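Local coordinates for Non-structural polyprotein (Sindbis virus, PDB 4GUA), which probably serves as the uncleaved nsP2-nsP3 precursor of the alphavirus replication proteins, linking the nsP2 cysteine protease to the macro and zinc-binding domains of nsP3, at residues Arg318-Asn326 against Leu653-Phe661; Val519-Leu527 against Leu603-Glu614. One frame throughout, in Å; residues are numbered along the deposited sequence.

Interaction 1: Arg318-Asn326 against Leu653-Phe661; sequences RQFTPHHLN and LFNPHTPAF
The imidazole of H323 is held from four directions, and its NE2 donates to the carbonyl O of H657 at 2.7 Å. The N-H points straight at the oxygen, with an angle of 178°, and H657 O lies in the plane of the ring, although the donor itself stands above the carbonyl plane. On the far side of the ring ND1 is 2.8 Å from T321 OG1, a hydrogen bond in which either atom could be the donor. CG of H323 sits opposite the carbonyl carbon (chi1 -64°), which swings the ring off the first turn of helix 323-333 and into the loop 653-661.

Both faces are covered from that loop. The N655 side-chain amide lies flat against one face, its plane 4° from that of the ring, with CB making a CH-pi contact 3.7 Å from the ring centroid. The pyrrolidine of P659 closes the opposite face through CG. N655 is fixed in turn by an Asx turn, OD1 accepting from the backbone N of H657, while ND2 bonds to D436 of helix 420-440.

The contact joins two distant parts of the chain: the loop that ends at the N-cap residue P322 and leads into helix 323-333, and an irregular loop within the nsP3 zinc-binding region. One turn further along the helix, N326 ND2 reaches A660 O at 3.2 Å, nearly in line with its C=O; N326 OD1 is bonded to Y272.

Toward L653, the Q319 amide stands almost upright to the F654 ring and brings OE1 to its edge, 3.4 Å from CD2. T321 turns its methyl CG2 to F654 CD1 at 3.8 Å.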
loop_
_atom_site.group_PDB
_atom_site.type_symbol
_atom_site.label_atom_id
_atom_site.label_comp_id
_atom_site.label_asym_id
_atom_site.label_seq_id
_atom_site.Cartn_x
_atom_site.Cartn_y
_atom_site.Cartn_z
ATOM N N ARG A 318 -1.493 7.904 11.225
ATOM C CA ARG A 318 -1.747 6.476 11.024
ATOM C C ARG A 318 -0.747 5.901 10.030
ATOM O O ARG A 318 -0.557 6.451 8.945
ATOM C CB ARG A 318 -3.160 6.230 10.510
ATOM C CG ARG A 318 -3.347 4.855 9.866
ATOM C CD ARG A 318 -4.554 4.155 10.434
ATOM N NE ARG A 318 -5.691 5.062 10.415
ATOM C CZ ARG A 318 -6.615 5.143 11.365
ATOM N NH1 ARG A 318 -6.575 4.359 12.433
ATOM N NH2 ARG A 318 -7.596 6.013 11.241
ATOM N N GLN A 319 -0.117 4.786 10.383
ATOM C CA GLN A 319 0.863 4.188 9.494
ATOM C C GLN A 319 0.231 3.017 8.769
ATOM O O GLN A 319 0.060 1.941 9.342
ATOM C CB GLN A 319 2.081 3.734 10.294
ATOM C CG GLN A 319 2.788 4.885 10.985
ATOM C CD GLN A 319 3.947 4.449 11.864
ATOM O OE1 GLN A 319 3.950 3.351 12.426
ATOM N NE2 GLN A 319 4.938 5.323 11.998
ATOM N N PHE A 320 -0.066 3.221 7.486
ATOM C CA PHE A 320 -0.755 2.219 6.681
ATOM C C PHE A 320 0.221 1.504 5.756
ATOM O O PHE A 320 1.066 2.137 5.129
ATOM C CB PHE A 320 -1.867 2.867 5.853
ATOM C CG PHE A 320 -2.496 1.939 4.851
ATOM C CD1 PHE A 320 -3.585 1.148 5.205
ATOM C CD2 PHE A 320 -1.998 1.850 3.558
ATOM C CE1 PHE A 320 -4.166 0.283 4.287
ATOM C CE2 PHE A 320 -2.573 0.988 2.634
ATOM C CZ PHE A 320 -3.659 0.202 3.001
ATOM N N THR A 321 0.100 0.183 5.675
ATOM C CA THR A 321 0.893 -0.597 4.736
ATOM C C THR A 321 -0.029 -1.552 3.988
ATOM O O THR A 321 -0.971 -2.079 4.574
ATOM C CB THR A 321 2.017 -1.365 5.459
ATOM O OG1 THR A 321 1.453 -2.331 6.359
ATOM C CG2 THR A 321 2.895 -0.399 6.245
ATOM N N PRO A 322 0.213 -1.749 2.680
ATOM C CA PRO A 322 -0.757 -2.525 1.904
ATOM C C PRO A 322 -0.550 -4.038 1.921
ATOM O O PRO A 322 -0.825 -4.681 0.911
ATOM C CB PRO A 322 -0.513 -2.017 0.485
ATOM C CG PRO A 322 0.969 -1.769 0.464
ATOM C CD PRO A 322 1.309 -1.239 1.836
ATOM N N HIS A 323 -0.163 -4.614 3.049
ATOM C CA HIS A 323 0.102 -6.044 3.091
ATOM C C HIS A 323 -1.228 -6.759 2.979
ATOM O O HIS A 323 -1.445 -7.600 2.102
ATOM C CB HIS A 323 0.817 -6.416 4.378
ATOM C CG HIS A 323 2.173 -5.797 4.509
ATOM N ND1 HIS A 323 2.362 -4.491 4.908
ATOM C CD2 HIS A 323 3.409 -6.310 4.306
ATOM C CE1 HIS A 323 3.655 -4.224 4.936
ATOM N NE2 HIS A 323 4.312 -5.312 4.576
ATOM N N HIS A 324 -2.118 -6.403 3.896
ATOM C CA HIS A 324 -3.445 -6.980 3.950
ATOM C C HIS A 324 -4.203 -6.758 2.657
ATOM O O HIS A 324 -4.645 -7.703 2.020
ATOM C CB HIS A 324 -4.230 -6.351 5.085
ATOM C CG HIS A 324 -5.682 -6.699 5.070
ATOM N ND1 HIS A 324 -6.673 -5.747 5.152
ATOM C CD2 HIS A 324 -6.312 -7.892 4.972
ATOM C CE1 HIS A 324 -7.853 -6.342 5.110
ATOM N NE2 HIS A 324 -7.661 -7.642 5.002
ATOM N N LEU A 325 -4.352 -5.499 2.273
ATOM C CA LEU A 325 -5.153 -5.160 1.113
ATOM C C LEU A 325 -4.615 -5.837 -0.146
ATOM O O LEU A 325 -5.384 -6.359 -0.949
ATOM C CB LEU A 325 -5.197 -3.644 0.929
ATOM C CG LEU A 325 -6.254 -3.131 -0.044
ATOM C CD1 LEU A 325 -7.634 -3.652 0.322
ATOM C CD2 LEU A 325 -6.244 -1.616 -0.069
ATOM N N ASN A 326 -3.295 -5.856 -0.307
ATOM C CA ASN A 326 -2.695 -6.556 -1.440
ATOM C C ASN A 326 -3.141 -8.006 -1.479
ATOM O O ASN A 326 -3.595 -8.499 -2.510
ATOM C CB ASN A 326 -1.169 -6.518 -1.362
ATOM C CG ASN A 326 -0.594 -5.191 -1.790
ATOM O OD1 ASN A 326 -1.313 -4.201 -1.944
ATOM N ND2 ASN A 326 0.719 -5.159 -1.976
ATOM N N LEU A 653 6.084 0.416 14.668
ATOM C CA LEU A 653 5.221 -0.737 14.900
ATOM C C LEU A 653 4.441 -1.318 13.700
ATOM O O LEU A 653 3.618 -2.213 13.886
ATOM C CB LEU A 653 4.283 -0.420 16.062
ATOM C CG LEU A 653 5.057 -0.004 17.316
ATOM C CD1 LEU A 653 4.110 0.378 18.432
ATOM C CD2 LEU A 653 5.987 -1.123 17.762
ATOM N N PHE A 654 4.650 -0.808 12.490
ATOM C CA PHE A 654 3.959 -1.376 11.329
ATOM C C PHE A 654 4.689 -2.611 10.794
ATOM O O PHE A 654 5.778 -2.945 11.253
ATOM C CB PHE A 654 3.784 -0.338 10.213
ATOM C CG PHE A 654 5.081 0.204 9.674
ATOM C CD1 PHE A 654 5.783 -0.486 8.698
ATOM C CD2 PHE A 654 5.590 1.411 10.129
ATOM C CE1 PHE A 654 6.969 0.010 8.199
ATOM C CE2 PHE A 654 6.775 1.912 9.627
ATOM C CZ PHE A 654 7.466 1.212 8.663
ATOM N N ASN A 655 4.096 -3.262 9.797
ATOM C CA ASN A 655 4.636 -4.506 9.256
ATOM C C ASN A 655 5.942 -4.292 8.474
ATOM O O ASN A 655 5.966 -3.579 7.461
ATOM C CB ASN A 655 3.586 -5.172 8.368
ATOM C CG ASN A 655 3.929 -6.606 8.032
ATOM O OD1 ASN A 655 5.101 -6.972 7.915
ATOM N ND2 ASN A 655 2.904 -7.430 7.876
ATOM N N PRO A 656 7.040 -4.897 8.962
ATOM C CA PRO A 656 8.413 -4.761 8.450
ATOM C C PRO A 656 8.682 -5.466 7.124
ATOM O O PRO A 656 9.612 -5.073 6.414
ATOM C CB PRO A 656 9.255 -5.389 9.553
ATOM C CG PRO A 656 8.360 -6.389 10.172
ATOM C CD PRO A 656 6.976 -5.832 10.100
ATOM N N HIS A 657 7.906 -6.502 6.811
ATOM C CA HIS A 657 8.090 -7.246 5.566
ATOM C C HIS A 657 7.784 -6.408 4.332
ATOM O O HIS A 657 6.979 -5.482 4.374
ATOM C CB HIS A 657 7.195 -8.482 5.538
ATOM C CG HIS A 657 7.615 -9.555 6.490
ATOM N ND1 HIS A 657 8.937 -9.885 6.702
ATOM C CD2 HIS A 657 6.890 -10.369 7.291
ATOM C CE1 HIS A 657 9.008 -10.854 7.595
ATOM N NE2 HIS A 657 7.779 -11.166 7.969
ATOM N N THR A 658 8.434 -6.746 3.227
ATOM C CA THR A 658 8.072 -6.183 1.940
ATOM C C THR A 658 6.663 -6.663 1.605
ATOM O O THR A 658 6.394 -7.867 1.614
ATOM C CB THR A 658 9.027 -6.667 0.833
ATOM O OG1 THR A 658 10.377 -6.303 1.152
ATOM C CG2 THR A 658 8.641 -6.069 -0.511
ATOM N N PRO A 659 5.745 -5.733 1.324
ATOM C CA PRO A 659 4.413 -6.209 0.942
ATOM C C PRO A 659 4.500 -7.197 -0.218
ATOM O O PRO A 659 5.314 -7.001 -1.118
ATOM C CB PRO A 659 3.694 -4.930 0.525
ATOM C CG PRO A 659 4.374 -3.851 1.325
ATOM C CD PRO A 659 5.813 -4.265 1.419
ATOM N N ALA A 660 3.682 -8.242 -0.200
ATOM C CA ALA A 660 3.729 -9.242 -1.260
ATOM C C ALA A 660 3.422 -8.578 -2.595
ATOM O O ALA A 660 2.751 -7.541 -2.641
ATOM C CB ALA A 660 2.743 -10.361 -0.984
ATOM N N PHE A 661 3.937 -9.152 -3.679
ATOM C CA PHE A 661 3.759 -8.546 -4.990
ATOM C C PHE A 661 3.813 -9.562 -6.106
ATOM O O PHE A 661 4.267 -10.683 -5.917
ATOM C CB PHE A 661 4.859 -7.517 -5.243
ATOM C CG PHE A 661 6.240 -8.111 -5.246
ATOM C CD1 PHE A 661 6.758 -8.682 -6.399
ATOM C CD2 PHE A 661 7.013 -8.110 -4.095
ATOM C CE1 PHE A 661 8.018 -9.235 -6.404
ATOM C CE2 PHE A 661 8.275 -8.658 -4.100
ATOM C CZ PHE A 661 8.777 -9.225 -5.257
#

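Interaction 2: Val519-Leu527 against Leu603-Glu614; sequences VWIHPDSCL and LPCLCMYAMTPE. With ZN (zinc ion), chain V.
Beside the four-cysteine zinc site of the nsP3 zinc-binding domain, H522 reaches into the loop that supplies two of the ligands. C605 SG and C607 SG bind the zinc ion at 2.4 and 2.5 Å, and C630 and C648 complete the site. The imidazole of H522, its CG trans to the backbone N (chi1 -170°), approaches this loop with NE2 directed between two backbone carbonyls. NE2 lies 2.9 Å from C607 O and 3.0 Å from L606 O; both bonds are bent and weak, so one N-H appears to be shared. C605 O meets the ring edge near CD2.

L603 packs with both methyls: CD2 sits over the five-membered ring of W520, 3.9 Å from its centroid, and CD1 lies against the backbone of H522.

Where helix 613-621 begins, the extended side chain of E614 offers its carboxylate to the turn at S525 and C526. S525 OG donates to OE1 at 2.7 Å and C526 N to OE2 at 2.9 Å, each oxygen using its syn lone pair. S525 OG also accepts from the backbone N of L527 in an ST turn. With one donor on each oxygen, the carboxylate is probably stabilised as the anion, while the two weak bonds of H522 probably hold the zinc loop less firmly.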
loop_
_atom_site.group_PDB
_atom_site.type_symbol
_atom_site.label_atom_id
_atom_site.label_comp_id
_atom_site.label_asym_id
_atom_site.label_seq_id
_atom_site.Cartn_x
_atom_site.Cartn_y
_atom_site.Cartn_z
ATOM N N VAL A 519 5.583 11.915 1.258
ATOM C CA VAL A 519 6.397 10.828 1.779
ATOM C C VAL A 519 6.785 11.085 3.230
ATOM O O VAL A 519 7.203 12.179 3.584
ATOM C CB VAL A 519 7.683 10.665 0.971
ATOM C CG1 VAL A 519 8.591 9.645 1.643
ATOM C CG2 VAL A 519 7.358 10.252 -0.451
ATOM N N TRP A 520 6.634 10.071 4.070
ATOM C CA TRP A 520 6.991 10.194 5.469
ATOM C C TRP A 520 8.476 9.896 5.634
ATOM O O TRP A 520 8.935 8.815 5.286
ATOM C CB TRP A 520 6.141 9.227 6.288
ATOM C CG TRP A 520 6.205 9.427 7.770
ATOM C CD1 TRP A 520 7.217 9.997 8.485
ATOM C CD2 TRP A 520 5.210 9.038 8.726
ATOM N NE1 TRP A 520 6.913 9.988 9.824
ATOM C CE2 TRP A 520 5.686 9.406 9.998
ATOM C CE3 TRP A 520 3.963 8.416 8.627
ATOM C CZ2 TRP A 520 4.960 9.173 11.162
ATOM C CZ3 TRP A 520 3.243 8.185 9.785
ATOM C CH2 TRP A 520 3.742 8.563 11.033
ATOM N N ILE A 521 9.221 10.847 6.193
ATOM C CA ILE A 521 10.673 10.717 6.305
ATOM C C ILE A 521 11.155 10.706 7.750
ATOM O O ILE A 521 10.466 11.167 8.665
ATOM C CB ILE A 521 11.412 11.863 5.572
ATOM C CG1 ILE A 521 10.842 13.225 5.993
ATOM C CG2 ILE A 521 11.327 11.676 4.065
ATOM C CD1 ILE A 521 11.680 14.423 5.544
ATOM N N HIS A 522 12.349 10.154 7.944
ATOM C CA HIS A 522 13.003 10.159 9.247
ATOM C C HIS A 522 13.221 11.606 9.729
ATOM O O HIS A 522 13.537 12.487 8.927
ATOM C CB HIS A 522 14.340 9.419 9.133
ATOM C CG HIS A 522 14.994 9.144 10.449
ATOM N ND1 HIS A 522 15.997 9.936 10.959
ATOM C CD2 HIS A 522 14.778 8.171 11.365
ATOM C CE1 HIS A 522 16.379 9.457 12.130
ATOM N NE2 HIS A 522 15.653 8.388 12.401
ATOM N N PRO A 523 13.060 11.857 11.038
ATOM C CA PRO A 523 13.167 13.221 11.584
ATOM C C PRO A 523 14.520 13.913 11.329
ATOM O O PRO A 523 14.580 15.135 11.185
ATOM C CB PRO A 523 12.954 13.012 13.088
ATOM C CG PRO A 523 12.189 11.733 13.189
ATOM C CD PRO A 523 12.688 10.875 12.072
ATOM N N ASP A 524 15.593 13.132 11.290
ATOM C CA ASP A 524 16.936 13.660 11.046
ATOM C C ASP A 524 17.256 13.783 9.550
ATOM O O ASP A 524 18.381 14.106 9.170
ATOM C CB ASP A 524 17.985 12.785 11.735
ATOM C CG ASP A 524 17.738 12.642 13.231
ATOM O OD1 ASP A 524 17.053 13.517 13.811
ATOM O OD2 ASP A 524 18.229 11.654 13.827
ATOM N N SER A 525 16.277 13.497 8.702
ATOM C CA SER A 525 16.460 13.631 7.262
ATOM C C SER A 525 16.749 15.075 6.875
ATOM O O SER A 525 16.200 16.007 7.464
ATOM C CB SER A 525 15.207 13.152 6.523
ATOM O OG SER A 525 15.343 13.325 5.117
ATOM N N CYS A 526 17.592 15.244 5.862
ATOM C CA CYS A 526 17.907 16.560 5.319
ATOM C C CYS A 526 16.826 17.017 4.342
ATOM O O CYS A 526 16.904 18.111 3.782
ATOM C CB CYS A 526 19.256 16.525 4.606
ATOM S SG CYS A 526 19.218 15.679 3.007
ATOM N N LEU A 527 15.820 16.176 4.133
ATOM C CA LEU A 527 14.721 16.527 3.247
ATOM C C LEU A 527 13.652 17.271 4.032
ATOM O O LEU A 527 12.683 17.776 3.461
ATOM C CB LEU A 527 14.127 15.276 2.594
ATOM C CG LEU A 527 15.001 14.594 1.539
ATOM C CD1 LEU A 527 14.475 13.211 1.215
ATOM C CD2 LEU A 527 15.056 15.439 0.281
ATOM N N LEU A 603 11.021 4.587 6.650
ATOM C CA LEU A 603 11.016 4.766 8.093
ATOM C C LEU A 603 11.115 3.431 8.834
ATOM O O LEU A 603 10.196 3.044 9.551
ATOM C CB LEU A 603 9.732 5.490 8.490
ATOM C CG LEU A 603 9.746 6.221 9.824
ATOM C CD1 LEU A 603 10.626 7.464 9.724
ATOM C CD2 LEU A 603 8.326 6.574 10.246
ATOM N N PRO A 604 12.243 2.729 8.671
ATOM C CA PRO A 604 12.455 1.426 9.314
ATOM C C PRO A 604 12.565 1.537 10.833
ATOM O O PRO A 604 12.191 0.611 11.563
ATOM C CB PRO A 604 13.768 0.943 8.699
ATOM C CG PRO A 604 14.458 2.187 8.247
ATOM C CD PRO A 604 13.375 3.113 7.813
ATOM N N CYS A 605 13.094 2.661 11.301
ATOM C CA CYS A 605 13.066 2.976 12.724
ATOM C C CYS A 605 13.279 4.463 12.924
ATOM O O CYS A 605 13.528 5.189 11.963
ATOM C CB CYS A 605 14.118 2.173 13.492
ATOM S SG CYS A 605 15.824 2.548 13.064
ATOM N N LEU A 606 13.166 4.911 14.171
ATOM C CA LEU A 606 13.338 6.323 14.496
ATOM C C LEU A 606 14.711 6.678 15.057
ATOM O O LEU A 606 14.989 7.848 15.315
ATOM C CB LEU A 606 12.249 6.762 15.470
ATOM C CG LEU A 606 10.846 6.571 14.905
ATOM C CD1 LEU A 606 9.803 7.061 15.892
ATOM C CD2 LEU A 606 10.713 7.290 13.566
ATOM N N CYS A 607 15.582 5.685 15.214
ATOM C CA CYS A 607 16.878 5.922 15.830
ATOM C C CYS A 607 17.857 6.458 14.789
ATOM O O CYS A 607 17.523 6.550 13.607
ATOM C CB CYS A 607 17.419 4.643 16.484
ATOM S SG CYS A 607 18.488 3.622 15.430
ATOM N N MET A 608 19.063 6.805 15.231
ATOM C CA MET A 608 20.029 7.485 14.368
ATOM C C MET A 608 20.627 6.570 13.307
ATOM O O MET A 608 21.277 7.044 12.371
ATOM C CB MET A 608 21.168 8.087 15.194
ATOM C CG MET A 608 22.140 7.066 15.763
ATOM S SD MET A 608 23.276 7.789 16.966
ATOM C CE MET A 608 24.121 9.002 15.953
ATOM N N TYR A 609 20.439 5.263 13.472
ATOM C CA TYR A 609 21.019 4.286 12.556
ATOM C C TYR A 609 20.035 3.793 11.492
ATOM O O TYR A 609 20.394 2.980 10.643
ATOM C CB TYR A 609 21.593 3.117 13.357
ATOM C CG TYR A 609 22.641 3.561 14.351
ATOM C CD1 TYR A 609 23.866 4.055 13.919
ATOM C CD2 TYR A 609 22.405 3.507 15.719
ATOM C CE1 TYR A 609 24.829 4.474 14.818
ATOM C CE2 TYR A 609 23.366 3.925 16.629
ATOM C CZ TYR A 609 24.577 4.407 16.171
ATOM O OH TYR A 609 25.543 4.827 17.062
ATOM N N ALA A 610 18.817 4.325 11.505
ATOM C CA ALA A 610 17.757 3.841 10.625
ATOM C C ALA A 610 18.266 3.751 9.201
ATOM O O ALA A 610 18.856 4.700 8.700
ATOM C CB ALA A 610 16.569 4.776 10.688
ATOM N N MET A 611 18.019 2.633 8.522
ATOM C CA MET A 611 18.664 2.457 7.235
ATOM C C MET A 611 17.689 2.892 6.159
ATOM O O MET A 611 16.910 2.107 5.618
ATOM C CB MET A 611 19.006 0.977 7.058
ATOM C CG MET A 611 20.074 0.672 6.030
ATOM S SD MET A 611 21.747 1.017 6.608
ATOM C CE MET A 611 21.883 -0.105 7.997
ATOM N N THR A 612 17.814 4.170 5.827
ATOM C CA THR A 612 17.085 4.813 4.752
ATOM C C THR A 612 17.969 4.871 3.521
ATOM O O THR A 612 19.189 4.749 3.628
ATOM C CB THR A 612 16.638 6.225 5.158
ATOM O OG1 THR A 612 17.786 7.049 5.404
ATOM C CG2 THR A 612 15.792 6.165 6.423
ATOM N N PRO A 613 17.367 5.036 2.341
ATOM C CA PRO A 613 18.229 5.309 1.191
ATOM C C PRO A 613 19.160 6.488 1.488
ATOM O O PRO A 613 20.283 6.563 0.987
ATOM C CB PRO A 613 17.231 5.645 0.083
ATOM C CG PRO A 613 16.002 4.884 0.461
ATOM C CD PRO A 613 15.949 4.931 1.963
ATOM N N GLU A 614 18.692 7.402 2.325
ATOM C CA GLU A 614 19.492 8.557 2.689
ATOM C C GLU A 614 20.736 8.115 3.450
ATOM O O GLU A 614 21.852 8.479 3.088
ATOM C CB GLU A 614 18.668 9.540 3.520
ATOM C CG GLU A 614 19.410 10.798 3.892
ATOM C CD GLU A 614 18.506 11.838 4.526
ATOM O OE1 GLU A 614 17.283 11.593 4.596
ATOM O OE2 GLU A 614 19.015 12.903 4.940
HETATM ZN ZN ZN V . 17.107 1.600 14.825
#

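How the interactions relate
Interaction 2 belongs wholly to the zinc-binding domain and is largely buried, with 9 of its 14 touching residues enclosed. Interaction 1, more mixed in exposure, lies nearer the centre of the folded chain and connects the start of helix 323-333 to a late loop of that domain. Each has a histidine donating from NE2 to backbone carbonyl oxygen: one straight bond with both ring faces covered in interaction 1, two weak bonds beside the metal in interaction 2. Across the two segments, a carboxylate is bonded in interaction 2 but not in interaction 1. The two contacts touch, Q319 CG lying 3.5 Å from W520 CZ3 and F654 CZ 3.4 Å from L603 O.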